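Local coordinates for A207R protein, arginine decarboxylase (PDB 2NV9) that decarboxylates arginine with pyridoxal 5'-phosphate as cofactor and is built like the eukaryotic ornithine decarboxylases, at residues B[128-133]-B[166-171]; B[20-25]-B[367-372]; B[285-290]-B[325-330]; B[94-99]-B[118-123]. The protein carries 1 engineered substitution. All coordinates share one frame; numbering follows the deposited sequence.

Interaction 1: B[128-133]-B[166-171]; sequences CKMILR and LDIEVI
Met-130 grips the strand of Glu-169 and Ile-171 with both of its backbone polar groups, as a central residue of a parallel pair does. Its N donates to Glu-169 O at 2.8 Å, and its O accepts from Ile-171 N, also at 2.8 Å. Before the strands draw together, one water spans the gap, donating a hydrogen bond to Cys-128 O and accepting one from Glu-169 N. On the face carrying Met-130 and Val-170, Met-130 CG presses on Ile-168 CG2 at 3.4 Å, tighter than usual for two carbons; CG lies opposite the carbonyl carbon (chi1 -54°) and two further bends lead the thioether away. At the start of the pairing, Lys-129 and Glu-169 run side by side in the same direction, Lys-129 CE 3.1 Å from Glu-169 OE2. The opposite charges probably attract, but Lys-129 NZ stays 4.1 Å from Glu-169 OE2, beyond a salt bridge, and bonds to Asn-127 O. Closer in, Ile-171 CD1 rests on Lys-129 CB at 3.7 Å. This is the closing step of a beta-alpha-beta unit of the TIM barrel: strand 109-112 flanks Lys-129 and Ile-131, helix 156-165 covers Leu-132 and Val-170, and Ile-121 of helix 115-124 packs on Met-130 and Ile-168.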
loop_
_atom_site.group_PDB
_atom_site.type_symbol
_atom_site.label_atom_id
_atom_site.label_comp_id
_atom_site.label_asym_id
_atom_site.label_seq_id
_atom_site.Cartn_x
_atom_site.Cartn_y
_atom_site.Cartn_z
ATOM N N CYS B 128 30.761 -14.219 0.261
ATOM C CA CYS B 128 29.758 -13.840 -0.701
ATOM C C CYS B 128 30.401 -13.181 -1.952
ATOM O O CYS B 128 31.211 -12.264 -1.836
ATOM C CB CYS B 128 28.690 -12.924 -0.042
ATOM S SG CYS B 128 27.237 -12.634 -1.092
ATOM N N LYS B 129 30.078 -13.693 -3.130
ATOM C CA LYS B 129 30.586 -13.124 -4.360
ATOM C C LYS B 129 29.746 -11.876 -4.715
ATOM O O LYS B 129 28.528 -11.938 -4.722
ATOM C CB LYS B 129 30.524 -14.136 -5.516
ATOM C CG LYS B 129 31.117 -15.560 -5.203
ATOM C CD LYS B 129 32.529 -15.465 -4.775
ATOM C CE LYS B 129 33.154 -16.872 -4.469
ATOM N NZ LYS B 129 32.642 -17.374 -3.175
ATOM N N MET B 130 30.403 -10.784 -5.061
ATOM C CA MET B 130 29.690 -9.497 -5.191
ATOM C C MET B 130 29.505 -8.988 -6.629
ATOM O O MET B 130 30.411 -9.059 -7.475
ATOM C CB MET B 130 30.325 -8.442 -4.275
ATOM C CG MET B 130 30.442 -8.841 -2.772
ATOM S SD MET B 130 28.851 -9.352 -2.010
ATOM C CE MET B 130 27.929 -7.786 -2.288
ATOM N N ILE B 131 28.333 -8.407 -6.885
ATOM C CA ILE B 131 28.066 -7.795 -8.165
ATOM C C ILE B 131 27.832 -6.322 -7.920
ATOM O O ILE B 131 26.945 -5.936 -7.195
ATOM C CB ILE B 131 26.850 -8.440 -8.920
ATOM C CG1 ILE B 131 27.136 -9.922 -9.217
ATOM C CG2 ILE B 131 26.477 -7.588 -10.173
ATOM C CD1 ILE B 131 25.989 -10.683 -9.762
ATOM N N LEU B 132 28.676 -5.497 -8.535
ATOM C CA LEU B 132 28.568 -4.079 -8.358
ATOM C C LEU B 132 27.414 -3.536 -9.200
ATOM O O LEU B 132 27.357 -3.719 -10.425
ATOM C CB LEU B 132 29.917 -3.440 -8.716
ATOM C CG LEU B 132 30.257 -1.968 -8.438
ATOM C CD1 LEU B 132 30.691 -1.262 -9.703
ATOM C CD2 LEU B 132 29.298 -1.163 -7.569
ATOM N N ARG B 133 26.496 -2.850 -8.535
ATOM C CA ARG B 133 25.355 -2.268 -9.232
ATOM C C ARG B 133 25.635 -0.802 -9.592
ATOM O O ARG B 133 25.889 0.044 -8.711
ATOM C CB ARG B 133 24.045 -2.396 -8.439
ATOM C CG ARG B 133 22.823 -1.910 -9.261
ATOM C CD ARG B 133 21.523 -2.032 -8.494
ATOM N NE ARG B 133 20.434 -1.195 -9.044
ATOM C CZ ARG B 133 19.191 -1.197 -8.565
ATOM N NH1 ARG B 133 18.891 -1.987 -7.526
ATOM N NH2 ARG B 133 18.241 -0.434 -9.115
ATOM N N LEU B 166 39.488 -5.261 0.911
ATOM C CA LEU B 166 38.849 -6.130 1.893
ATOM C C LEU B 166 38.884 -7.623 1.533
ATOM O O LEU B 166 38.300 -8.437 2.249
ATOM C CB LEU B 166 37.388 -5.658 2.143
ATOM C CG LEU B 166 37.211 -4.313 2.845
ATOM C CD1 LEU B 166 35.772 -3.999 3.028
ATOM C CD2 LEU B 166 37.913 -4.362 4.194
ATOM N N ASP B 167 39.565 -7.982 0.436
ATOM C CA ASP B 167 39.589 -9.373 -0.081
ATOM C C ASP B 167 38.165 -9.893 -0.439
ATOM O O ASP B 167 37.820 -11.036 -0.195
ATOM C CB ASP B 167 40.308 -10.300 0.908
ATOM C CG ASP B 167 40.724 -11.629 0.296
ATOM O OD1 ASP B 167 41.320 -11.629 -0.819
ATOM O OD2 ASP B 167 40.512 -12.696 0.967
ATOM N N ILE B 168 37.336 -9.013 -1.007
ATOM C CA ILE B 168 36.005 -9.405 -1.446
ATOM C C ILE B 168 36.040 -9.624 -2.959
ATOM O O ILE B 168 36.519 -8.768 -3.690
ATOM C CB ILE B 168 34.973 -8.331 -1.004
ATOM C CG1 ILE B 168 34.815 -8.418 0.515
ATOM C CG2 ILE B 168 33.642 -8.552 -1.672
ATOM C CD1 ILE B 168 34.248 -7.145 1.067
ATOM N N GLU B 169 35.561 -10.769 -3.416
ATOM C CA GLU B 169 35.499 -11.078 -4.850
ATOM C C GLU B 169 34.383 -10.288 -5.520
ATOM O O GLU B 169 33.216 -10.402 -5.137
ATOM C CB GLU B 169 35.209 -12.554 -5.082
ATOM C CG GLU B 169 36.432 -13.433 -5.378
ATOM C CD GLU B 169 36.022 -14.845 -5.686
ATOM O OE1 GLU B 169 35.664 -15.154 -6.849
ATOM O OE2 GLU B 169 35.980 -15.647 -4.730
ATOM N N VAL B 170 34.749 -9.485 -6.515
ATOM C CA VAL B 170 33.744 -8.844 -7.346
ATOM C C VAL B 170 33.691 -9.641 -8.647
ATOM O O VAL B 170 34.678 -9.702 -9.398
ATOM C CB VAL B 170 34.037 -7.336 -7.584
ATOM C CG1 VAL B 170 33.036 -6.742 -8.595
ATOM C CG2 VAL B 170 33.961 -6.561 -6.257
ATOM N N ILE B 171 32.541 -10.237 -8.923
ATOM C CA ILE B 171 32.433 -11.166 -10.062
ATOM C C ILE B 171 31.555 -10.628 -11.178
ATOM O O ILE B 171 31.351 -11.294 -12.188
ATOM C CB ILE B 171 31.937 -12.595 -9.620
ATOM C CG1 ILE B 171 30.516 -12.504 -9.033
ATOM C CG2 ILE B 171 32.926 -13.213 -8.629
ATOM C CD1 ILE B 171 29.743 -13.852 -9.078
HETATM O O HOH W 1 34.026 -12.376 -1.382
#

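Interaction 2: B[20-25]-B[367-372]; sequences YVSSPK and YDVYYI
Tyr-20 and Tyr-367 open a parallel strand pairing in the mixed sheet of the beta domain, where a strand near the N terminus meets the last strand of the chain. The buried part lies here. The CD2-CE2 edge of Tyr-20 points into one face of Tyr-367, a T-shaped pair with centroids 5.0 Å apart and planes at 81°, and Tyr-20 CD2 comes within 3.5 Å of Tyr-367 CD1. Chi1 of 62° puts Tyr-367 CG between the backbone N and the carbonyl carbon, and the ring turns a face to Tyr-20. Behind the rings the backbones interlock: Tyr-20 N donates to Asp-368 O, Tyr-20 O accepts from Tyr-370 N at 2.9 Å, and Tyr-370 O in turn accepts from Ser-22 N. Tyr-20 also packs on Leu-264 of strand 262-274, while on the opposite face of the sheet Tyr-370 reaches out to Gln-15 through its hydroxyl. Toward the C terminus the contact becomes more exposed. Tyr-371 lies obliquely by Ser-22 CB, its hydroxyl bonded to Asp-52, and Ile-372 is exposed, although its backbone N is held by Ser-22 O at 2.7 Å. Helix 24-37 starts beside it, and despite that exposure Ile-372 CG1 meets Pro-24 CD at a close 3.4 Å.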
loop_
_atom_site.group_PDB
_atom_site.type_symbol
_atom_site.label_atom_id
_atom_site.label_comp_id
_atom_site.label_asym_id
_atom_site.label_seq_id
_atom_site.Cartn_x
_atom_site.Cartn_y
_atom_site.Cartn_z
ATOM N N TYR B 20 -8.129 -13.995 -8.340
ATOM C CA TYR B 20 -7.205 -14.092 -9.466
ATOM C C TYR B 20 -7.434 -15.427 -10.175
ATOM O O TYR B 20 -7.587 -16.476 -9.522
ATOM C CB TYR B 20 -5.765 -14.023 -8.976
ATOM C CG TYR B 20 -5.398 -12.686 -8.398
ATOM C CD1 TYR B 20 -4.813 -11.710 -9.206
ATOM C CD2 TYR B 20 -5.622 -12.394 -7.037
ATOM C CE1 TYR B 20 -4.493 -10.455 -8.695
ATOM C CE2 TYR B 20 -5.322 -11.131 -6.515
ATOM C CZ TYR B 20 -4.732 -10.178 -7.350
ATOM O OH TYR B 20 -4.396 -8.949 -6.866
ATOM N N VAL B 21 -7.427 -15.401 -11.499
ATOM C CA VAL B 21 -7.366 -16.624 -12.284
ATOM C C VAL B 21 -5.966 -16.704 -12.906
ATOM O O VAL B 21 -5.607 -15.867 -13.758
ATOM C CB VAL B 21 -8.503 -16.707 -13.334
ATOM C CG1 VAL B 21 -8.482 -18.080 -14.035
ATOM C CG2 VAL B 21 -9.866 -16.470 -12.674
ATOM N N SER B 22 -5.187 -17.699 -12.460
ATOM C CA SER B 22 -3.748 -17.808 -12.779
ATOM C C SER B 22 -3.410 -19.045 -13.603
ATOM O O SER B 22 -3.935 -20.136 -13.350
ATOM C CB SER B 22 -2.909 -17.787 -11.502
ATOM O OG SER B 22 -3.173 -16.610 -10.770
ATOM N N SER B 23 -2.534 -18.865 -14.582
ATOM C CA SER B 23 -2.244 -19.919 -15.546
ATOM C C SER B 23 -0.729 -20.189 -15.666
ATOM O O SER B 23 0.006 -19.427 -16.299
ATOM C CB SER B 23 -2.855 -19.586 -16.903
ATOM O OG SER B 23 -2.566 -20.636 -17.832
ATOM N N PRO B 24 -0.256 -21.262 -15.011
ATOM C CA PRO B 24 1.132 -21.698 -15.177
ATOM C C PRO B 24 1.559 -21.864 -16.659
ATOM O O PRO B 24 2.703 -21.611 -16.981
ATOM C CB PRO B 24 1.165 -23.050 -14.462
ATOM C CG PRO B 24 0.055 -22.975 -13.447
ATOM C CD PRO B 24 -0.998 -22.071 -14.025
ATOM N N LYS B 25 0.636 -22.276 -17.529
ATOM C CA LYS B 25 0.973 -22.604 -18.918
ATOM C C LYS B 25 1.375 -21.340 -19.676
ATOM O O LYS B 25 2.273 -21.387 -20.501
ATOM C CB LYS B 25 -0.198 -23.333 -19.604
ATOM C CG LYS B 25 0.166 -24.269 -20.744
ATOM C CD LYS B 25 0.315 -23.538 -22.053
ATOM C CE LYS B 25 0.554 -24.477 -23.222
ATOM N NZ LYS B 25 1.690 -25.459 -23.008
ATOM N N TYR B 367 -8.887 -12.000 -1.151
ATOM C CA TYR B 367 -9.081 -12.541 -2.480
ATOM C C TYR B 367 -8.875 -14.065 -2.483
ATOM O O TYR B 367 -8.151 -14.604 -1.625
ATOM C CB TYR B 367 -8.124 -11.839 -3.485
ATOM C CG TYR B 367 -6.635 -12.042 -3.188
ATOM C CD1 TYR B 367 -5.944 -13.145 -3.677
ATOM C CD2 TYR B 367 -5.943 -11.131 -2.394
ATOM C CE1 TYR B 367 -4.574 -13.326 -3.395
ATOM C CE2 TYR B 367 -4.598 -11.282 -2.113
ATOM C CZ TYR B 367 -3.915 -12.384 -2.613
ATOM O OH TYR B 367 -2.568 -12.507 -2.326
ATOM N N ASP B 368 -9.508 -14.755 -3.435
ATOM C CA ASP B 368 -9.184 -16.166 -3.699
ATOM C C ASP B 368 -8.311 -16.306 -4.956
ATOM O O ASP B 368 -8.123 -15.350 -5.701
ATOM C CB ASP B 368 -10.439 -16.996 -3.846
ATOM C CG ASP B 368 -11.261 -17.007 -2.589
ATOM O OD1 ASP B 368 -10.724 -17.371 -1.516
ATOM O OD2 ASP B 368 -12.434 -16.638 -2.692
ATOM N N VAL B 369 -7.737 -17.486 -5.155
ATOM C CA VAL B 369 -6.935 -17.747 -6.354
ATOM C C VAL B 369 -7.394 -19.083 -6.942
ATOM O O VAL B 369 -7.530 -20.060 -6.214
ATOM C CB VAL B 369 -5.417 -17.808 -6.041
ATOM C CG1 VAL B 369 -4.589 -17.959 -7.320
ATOM C CG2 VAL B 369 -4.960 -16.576 -5.240
ATOM N N TYR B 370 -7.684 -19.084 -8.239
ATOM C CA TYR B 370 -7.956 -20.298 -8.982
ATOM C C TYR B 370 -6.879 -20.495 -10.016
ATOM O O TYR B 370 -6.495 -19.538 -10.719
ATOM C CB TYR B 370 -9.303 -20.199 -9.695
ATOM C CG TYR B 370 -10.477 -20.157 -8.750
ATOM C CD1 TYR B 370 -11.128 -21.325 -8.371
ATOM C CD2 TYR B 370 -10.921 -18.952 -8.224
ATOM C CE1 TYR B 370 -12.193 -21.287 -7.492
ATOM C CE2 TYR B 370 -11.960 -18.901 -7.371
ATOM C CZ TYR B 370 -12.602 -20.066 -6.996
ATOM O OH TYR B 370 -13.657 -20.001 -6.135
ATOM N N TYR B 371 -6.411 -21.740 -10.117
ATOM C CA TYR B 371 -5.365 -22.109 -11.070
ATOM C C TYR B 371 -5.947 -22.832 -12.285
ATOM O O TYR B 371 -6.718 -23.799 -12.148
ATOM C CB TYR B 371 -4.273 -22.960 -10.404
ATOM C CG TYR B 371 -3.597 -22.217 -9.301
ATOM C CD1 TYR B 371 -2.677 -21.202 -9.584
ATOM C CD2 TYR B 371 -3.909 -22.486 -7.971
ATOM C CE1 TYR B 371 -2.064 -20.477 -8.566
ATOM C CE2 TYR B 371 -3.309 -21.770 -6.934
ATOM C CZ TYR B 371 -2.381 -20.765 -7.238
ATOM O OH TYR B 371 -1.770 -20.067 -6.228
ATOM N N ILE B 372 -5.520 -22.334 -13.443
ATOM C CA ILE B 372 -5.928 -22.714 -14.811
ATOM C C ILE B 372 -7.418 -22.684 -14.998
ATOM O O ILE B 372 -7.994 -21.614 -14.832
ATOM C CB ILE B 372 -5.213 -24.005 -15.320
ATOM C CG1 ILE B 372 -3.718 -23.882 -15.044
ATOM C CG2 ILE B 372 -5.435 -24.263 -16.798
ATOM C CD1 ILE B 372 -3.194 -24.902 -13.903
ATOM O OXT ILE B 372 -8.101 -23.687 -15.279
#

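Interaction 3: B[285-290]-B[325-330]; sequences STYGGF and DGVDVI
Thr-286 and Asp-328 run antiparallel alongside one another, so that the threonine's amide and hydroxyl come over one face of the carboxylate. Asp-328 OD1 takes two bonds there: Thr-286 N at 2.9 Å and Thr-286 OG1 at 3.1 Å, both well out of the carboxylate plane. With OG1 set between N and the carbonyl carbon (chi1 59°), hydroxyl and amide act as a pincer. Asp-328 OD2 is held by Thr-323 and by a salt bridge to Lys-148 of the second subunit. Tyr-287 meets Asp-325 differently: the side chains cross at about a right angle, yet ring and carboxylate are only 23° from coplanar. The hydroxyl donates to Asp-325 OD2; the 2.4 Å from Tyr-287 OH to Asp-325 OD2 is very short and its exact value is doubtful. The third pair is apolar: Ile-330 lies over one face of Phe-290, its CG2 4.0 Å from the ring centroid in a CH-pi contact. At this subunit interface Asp-325 O also binds Lys-148, and Tyr-287 meets Phe-295, both of the second subunit. A type I turn from Ser-285 to Gly-288 and an Asx turn at Asp-325 shape two beta-domain loops, one leading from strand 277-282 to helix 291-295, the other from strand 314-320 to strand 331-337.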
loop_
_atom_site.group_PDB
_atom_site.type_symbol
_atom_site.label_atom_id
_atom_site.label_comp_id
_atom_site.label_asym_id
_atom_site.label_seq_id
_atom_site.Cartn_x
_atom_site.Cartn_y
_atom_site.Cartn_z
ATOM N N SER B 285 -9.871 -2.644 -4.660
ATOM C CA SER B 285 -9.456 -1.277 -4.408
ATOM C C SER B 285 -7.944 -1.106 -4.694
ATOM O O SER B 285 -7.214 -2.097 -4.847
ATOM C CB SER B 285 -9.779 -0.872 -2.955
ATOM O OG SER B 285 -8.697 -1.144 -2.089
ATOM N N THR B 286 -7.520 0.150 -4.722
ATOM C CA THR B 286 -6.121 0.527 -4.851
ATOM C C THR B 286 -5.301 0.097 -3.634
ATOM O O THR B 286 -4.069 -0.004 -3.710
ATOM C CB THR B 286 -5.936 2.068 -5.087
ATOM O OG1 THR B 286 -6.506 2.804 -3.998
ATOM C CG2 THR B 286 -6.538 2.518 -6.434
ATOM N N TYR B 287 -5.987 -0.191 -2.528
ATOM C CA TYR B 287 -5.347 -0.733 -1.345
ATOM C C TYR B 287 -5.377 -2.263 -1.347
ATOM O O TYR B 287 -4.842 -2.886 -0.423
ATOM C CB TYR B 287 -6.068 -0.214 -0.081
ATOM C CG TYR B 287 -5.854 1.269 0.123
ATOM C CD1 TYR B 287 -4.640 1.742 0.616
ATOM C CD2 TYR B 287 -6.858 2.203 -0.161
ATOM C CE1 TYR B 287 -4.404 3.125 0.795
ATOM C CE2 TYR B 287 -6.636 3.582 0.042
ATOM C CZ TYR B 287 -5.408 4.027 0.542
ATOM O OH TYR B 287 -5.167 5.398 0.736
ATOM N N GLY B 288 -6.029 -2.822 -2.366
ATOM C CA GLY B 288 -6.096 -4.260 -2.625
ATOM C C GLY B 288 -5.197 -4.644 -3.793
ATOM O O GLY B 288 -3.980 -4.506 -3.695
ATOM N N GLY B 289 -5.778 -5.156 -4.879
ATOM C CA GLY B 289 -5.002 -5.581 -6.060
ATOM C C GLY B 289 -4.622 -4.454 -7.071
ATOM O O GLY B 289 -4.002 -4.703 -8.115
ATOM N N PHE B 290 -5.029 -3.235 -6.757
ATOM C CA PHE B 290 -4.946 -2.124 -7.744
ATOM C C PHE B 290 -3.965 -0.999 -7.404
ATOM O O PHE B 290 -4.143 0.193 -7.829
ATOM C CB PHE B 290 -6.363 -1.581 -8.049
ATOM C CG PHE B 290 -7.167 -2.477 -8.928
ATOM C CD1 PHE B 290 -7.106 -2.362 -10.335
ATOM C CD2 PHE B 290 -8.007 -3.448 -8.364
ATOM C CE1 PHE B 290 -7.853 -3.219 -11.152
ATOM C CE2 PHE B 290 -8.764 -4.283 -9.169
ATOM C CZ PHE B 290 -8.674 -4.192 -10.556
ATOM N N ASP B 325 -11.472 5.833 1.248
ATOM C CA ASP B 325 -10.545 6.847 0.752
ATOM C C ASP B 325 -10.886 7.394 -0.645
ATOM O O ASP B 325 -11.238 6.655 -1.551
ATOM C CB ASP B 325 -9.126 6.267 0.803
ATOM C CG ASP B 325 -8.053 7.329 0.687
ATOM O OD1 ASP B 325 -8.342 8.467 0.318
ATOM O OD2 ASP B 325 -6.877 7.028 0.947
ATOM N N GLY B 326 -10.826 8.701 -0.793
ATOM C CA GLY B 326 -11.139 9.388 -2.084
ATOM C C GLY B 326 -10.103 9.143 -3.179
ATOM O O GLY B 326 -10.405 9.235 -4.393
ATOM N N VAL B 327 -8.875 8.853 -2.773
ATOM C CA VAL B 327 -7.798 8.510 -3.707
ATOM C C VAL B 327 -8.031 7.147 -4.370
ATOM O O VAL B 327 -7.494 6.854 -5.451
ATOM C CB VAL B 327 -6.388 8.546 -2.993
ATOM C CG1 VAL B 327 -6.047 7.195 -2.273
ATOM C CG2 VAL B 327 -5.292 8.811 -3.999
ATOM N N ASP B 328 -8.830 6.312 -3.702
ATOM C CA ASP B 328 -9.056 4.953 -4.119
ATOM C C ASP B 328 -10.064 4.887 -5.284
ATOM O O ASP B 328 -11.268 4.640 -5.101
ATOM C CB ASP B 328 -9.505 4.108 -2.886
ATOM C CG ASP B 328 -10.006 2.707 -3.257
ATOM O OD1 ASP B 328 -9.534 2.130 -4.263
ATOM O OD2 ASP B 328 -10.839 2.150 -2.481
ATOM N N VAL B 329 -9.554 5.153 -6.484
ATOM C CA VAL B 329 -10.355 5.120 -7.687
ATOM C C VAL B 329 -9.610 4.183 -8.645
ATOM O O VAL B 329 -8.440 4.412 -8.922
ATOM C CB VAL B 329 -10.549 6.558 -8.287
ATOM C CG1 VAL B 329 -11.502 6.516 -9.503
ATOM C CG2 VAL B 329 -11.099 7.515 -7.172
ATOM N N ILE B 330 -10.284 3.139 -9.127
ATOM C CA ILE B 330 -9.658 2.216 -10.111
ATOM C C ILE B 330 -9.500 2.865 -11.542
ATOM O O ILE B 330 -8.434 2.754 -12.183
ATOM C CB ILE B 330 -10.416 0.861 -10.131
ATOM C CG1 ILE B 330 -10.304 0.205 -8.744
ATOM C CG2 ILE B 330 -9.857 -0.093 -11.212
ATOM C CD1 ILE B 330 -11.194 -1.049 -8.506
#

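Interaction 4: B[94-99]-B[118-123]; sequences KTIDDL and LDKIHT
Lys-120 reaches from one helix of the TIM-barrel shell to Lys-94, just before the preceding helix, and its side chain can be read atom by atom. CB rests on a methyl of Leu-99, 3.9 Å from Leu-99 CD2, the two side chains crossing at about a right angle. CG passes obliquely over Ile-96, with Lys-120 CG 3.9 Å from Ile-96 CG1. Bends at chi2 and chi3 (148° and 75°) then turn the chain so that Lys-120 CE comes within 3.0 Å of Lys-94 O. At the tip, Lys-120 NZ donates to Lys-94 O at 2.8 Å, from above the carbonyl plane. The ammonium group is also claimed by a salt bridge to Glu-117 and by Ile-269 O of the second subunit, so a buried charge has both an anion and carbonyls around it. Glu-117 pairs with Lys-94 NZ too, and this shared carboxylate probably offsets the two positive charges. One residue along, Ile-121 extends the apolar part of the interface, its CD1 4.0 Å from Leu-99 CD2. The lysine's carbonyl target lies immediately before Thr-95, the N-cap of helix 96-105, whose OG1 accepts from Asp-98 N at 2.8 Å.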
loop_
_atom_site.group_PDB
_atom_site.type_symbol
_atom_site.label_atom_id
_atom_site.label_comp_id
_atom_site.label_asym_id
_atom_site.label_seq_id
_atom_site.Cartn_x
_atom_site.Cartn_y
_atom_site.Cartn_z
ATOM N N LYS B 94 21.227 -4.772 2.406
ATOM C CA LYS B 94 20.772 -5.998 3.075
ATOM C C LYS B 94 21.051 -5.883 4.576
ATOM O O LYS B 94 22.159 -5.508 4.962
ATOM C CB LYS B 94 21.541 -7.194 2.463
ATOM C CG LYS B 94 21.280 -7.339 0.966
ATOM C CD LYS B 94 22.323 -8.259 0.247
ATOM C CE LYS B 94 23.711 -7.601 0.136
ATOM N NZ LYS B 94 23.648 -6.224 -0.465
ATOM N N THR B 95 20.072 -6.200 5.416
ATOM C CA THR B 95 20.300 -6.160 6.845
ATOM C C THR B 95 21.419 -7.185 7.166
ATOM O O THR B 95 21.577 -8.177 6.459
ATOM C CB THR B 95 19.029 -6.470 7.654
ATOM O OG1 THR B 95 18.705 -7.868 7.545
ATOM C CG2 THR B 95 17.825 -5.585 7.165
ATOM N N ILE B 96 22.184 -6.877 8.201
ATOM C CA ILE B 96 23.175 -7.811 8.766
ATOM C C ILE B 96 22.513 -9.175 9.070
ATOM O O ILE B 96 23.053 -10.218 8.748
ATOM C CB ILE B 96 23.802 -7.223 10.042
ATOM C CG1 ILE B 96 24.790 -6.103 9.688
ATOM C CG2 ILE B 96 24.451 -8.361 10.921
ATOM C CD1 ILE B 96 25.157 -5.244 10.855
ATOM N N ASP B 97 21.320 -9.140 9.635
ATOM C CA ASP B 97 20.603 -10.384 9.963
ATOM C C ASP B 97 20.159 -11.193 8.732
ATOM O O ASP B 97 20.205 -12.413 8.749
ATOM C CB ASP B 97 19.484 -10.113 10.948
ATOM C CG ASP B 97 19.869 -10.547 12.349
ATOM O OD1 ASP B 97 20.821 -9.961 12.948
ATOM O OD2 ASP B 97 19.295 -11.538 12.855
ATOM N N ASP B 98 19.787 -10.492 7.656
ATOM C CA ASP B 98 19.499 -11.098 6.366
ATOM C C ASP B 98 20.748 -11.650 5.669
ATOM O O ASP B 98 20.662 -12.702 5.030
ATOM C CB ASP B 98 18.746 -10.114 5.431
ATOM C CG ASP B 98 17.252 -10.074 5.719
ATOM O OD1 ASP B 98 16.827 -10.578 6.820
ATOM O OD2 ASP B 98 16.516 -9.567 4.848
ATOM N N LEU B 99 21.894 -10.959 5.819
ATOM C CA LEU B 99 23.188 -11.469 5.343
ATOM C C LEU B 99 23.584 -12.783 6.063
ATOM O O LEU B 99 24.114 -13.712 5.449
ATOM C CB LEU B 99 24.305 -10.438 5.549
ATOM C CG LEU B 99 24.866 -9.645 4.341
ATOM C CD1 LEU B 99 24.068 -9.692 3.045
ATOM C CD2 LEU B 99 25.351 -8.217 4.710
ATOM N N LEU B 118 30.100 -3.166 1.705
ATOM C CA LEU B 118 31.286 -4.015 1.720
ATOM C C LEU B 118 31.824 -4.295 3.112
ATOM O O LEU B 118 32.326 -5.386 3.341
ATOM C CB LEU B 118 32.431 -3.478 0.824
ATOM C CG LEU B 118 32.131 -3.280 -0.673
ATOM C CD1 LEU B 118 33.207 -2.462 -1.408
ATOM C CD2 LEU B 118 31.953 -4.648 -1.337
ATOM N N ASP B 119 31.753 -3.307 4.009
ATOM C CA ASP B 119 32.060 -3.484 5.437
ATOM C C ASP B 119 31.229 -4.597 6.095
ATOM O O ASP B 119 31.782 -5.443 6.823
ATOM C CB ASP B 119 31.900 -2.193 6.237
ATOM C CG ASP B 119 32.855 -1.106 5.783
ATOM O OD1 ASP B 119 33.896 -1.440 5.195
ATOM O OD2 ASP B 119 32.552 0.069 6.036
ATOM N N LYS B 120 29.929 -4.592 5.807
ATOM C CA LYS B 120 28.997 -5.638 6.251
ATOM C C LYS B 120 29.333 -7.018 5.650
ATOM O O LYS B 120 29.315 -8.022 6.357
ATOM C CB LYS B 120 27.549 -5.238 5.910
ATOM C CG LYS B 120 26.915 -4.284 6.911
ATOM C CD LYS B 120 25.909 -3.334 6.221
ATOM C CE LYS B 120 24.631 -4.001 5.865
ATOM N NZ LYS B 120 23.732 -3.222 4.942
ATOM N N ILE B 121 29.629 -7.052 4.351
ATOM C CA ILE B 121 30.010 -8.302 3.688
ATOM C C ILE B 121 31.271 -8.875 4.345
ATOM O O ILE B 121 31.310 -10.047 4.704
ATOM C CB ILE B 121 30.252 -8.134 2.161
ATOM C CG1 ILE B 121 28.942 -7.866 1.397
ATOM C CG2 ILE B 121 31.014 -9.395 1.580
ATOM C CD1 ILE B 121 27.814 -8.908 1.613
ATOM N N HIS B 122 32.285 -8.028 4.511
ATOM C CA HIS B 122 33.540 -8.431 5.141
ATOM C C HIS B 122 33.312 -9.038 6.513
ATOM O O HIS B 122 33.909 -10.077 6.848
ATOM C CB HIS B 122 34.549 -7.242 5.216
ATOM C CG HIS B 122 35.851 -7.586 5.889
ATOM N ND1 HIS B 122 36.936 -8.087 5.200
ATOM C CD2 HIS B 122 36.239 -7.502 7.187
ATOM C CE1 HIS B 122 37.936 -8.296 6.042
ATOM N NE2 HIS B 122 37.535 -7.960 7.259
ATOM N N THR B 123 32.463 -8.384 7.313
ATOM C CA THR B 123 32.224 -8.821 8.688
ATOM C C THR B 123 31.320 -10.073 8.822
ATOM O O THR B 123 31.627 -10.977 9.617
ATOM C CB THR B 123 31.705 -7.671 9.584
ATOM O OG1 THR B 123 32.585 -6.556 9.467
ATOM C CG2 THR B 123 31.640 -8.086 11.049
#

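Overall arrangement
From the N terminus, the chain first lays down 20-25, whose partner 367-372 is its very end; interaction 2 therefore closes a loop that holds the other three contacts. Within it they follow in series without crossing. Interaction 4 closes first, joining successive barrel helices, and interaction 1 next, joining adjacent barrel strands. These two are neighbours, centres 12 Å apart, with a probable hydrogen bond between Leu-166 O and His-122 ND1. Interaction 3 comes last, in the beta domain, and touches interaction 2 where Tyr-20 OH packs on Gly-289 CA. Interactions 3 and 4, with nearest atoms about 23 Å apart, both meet the second subunit.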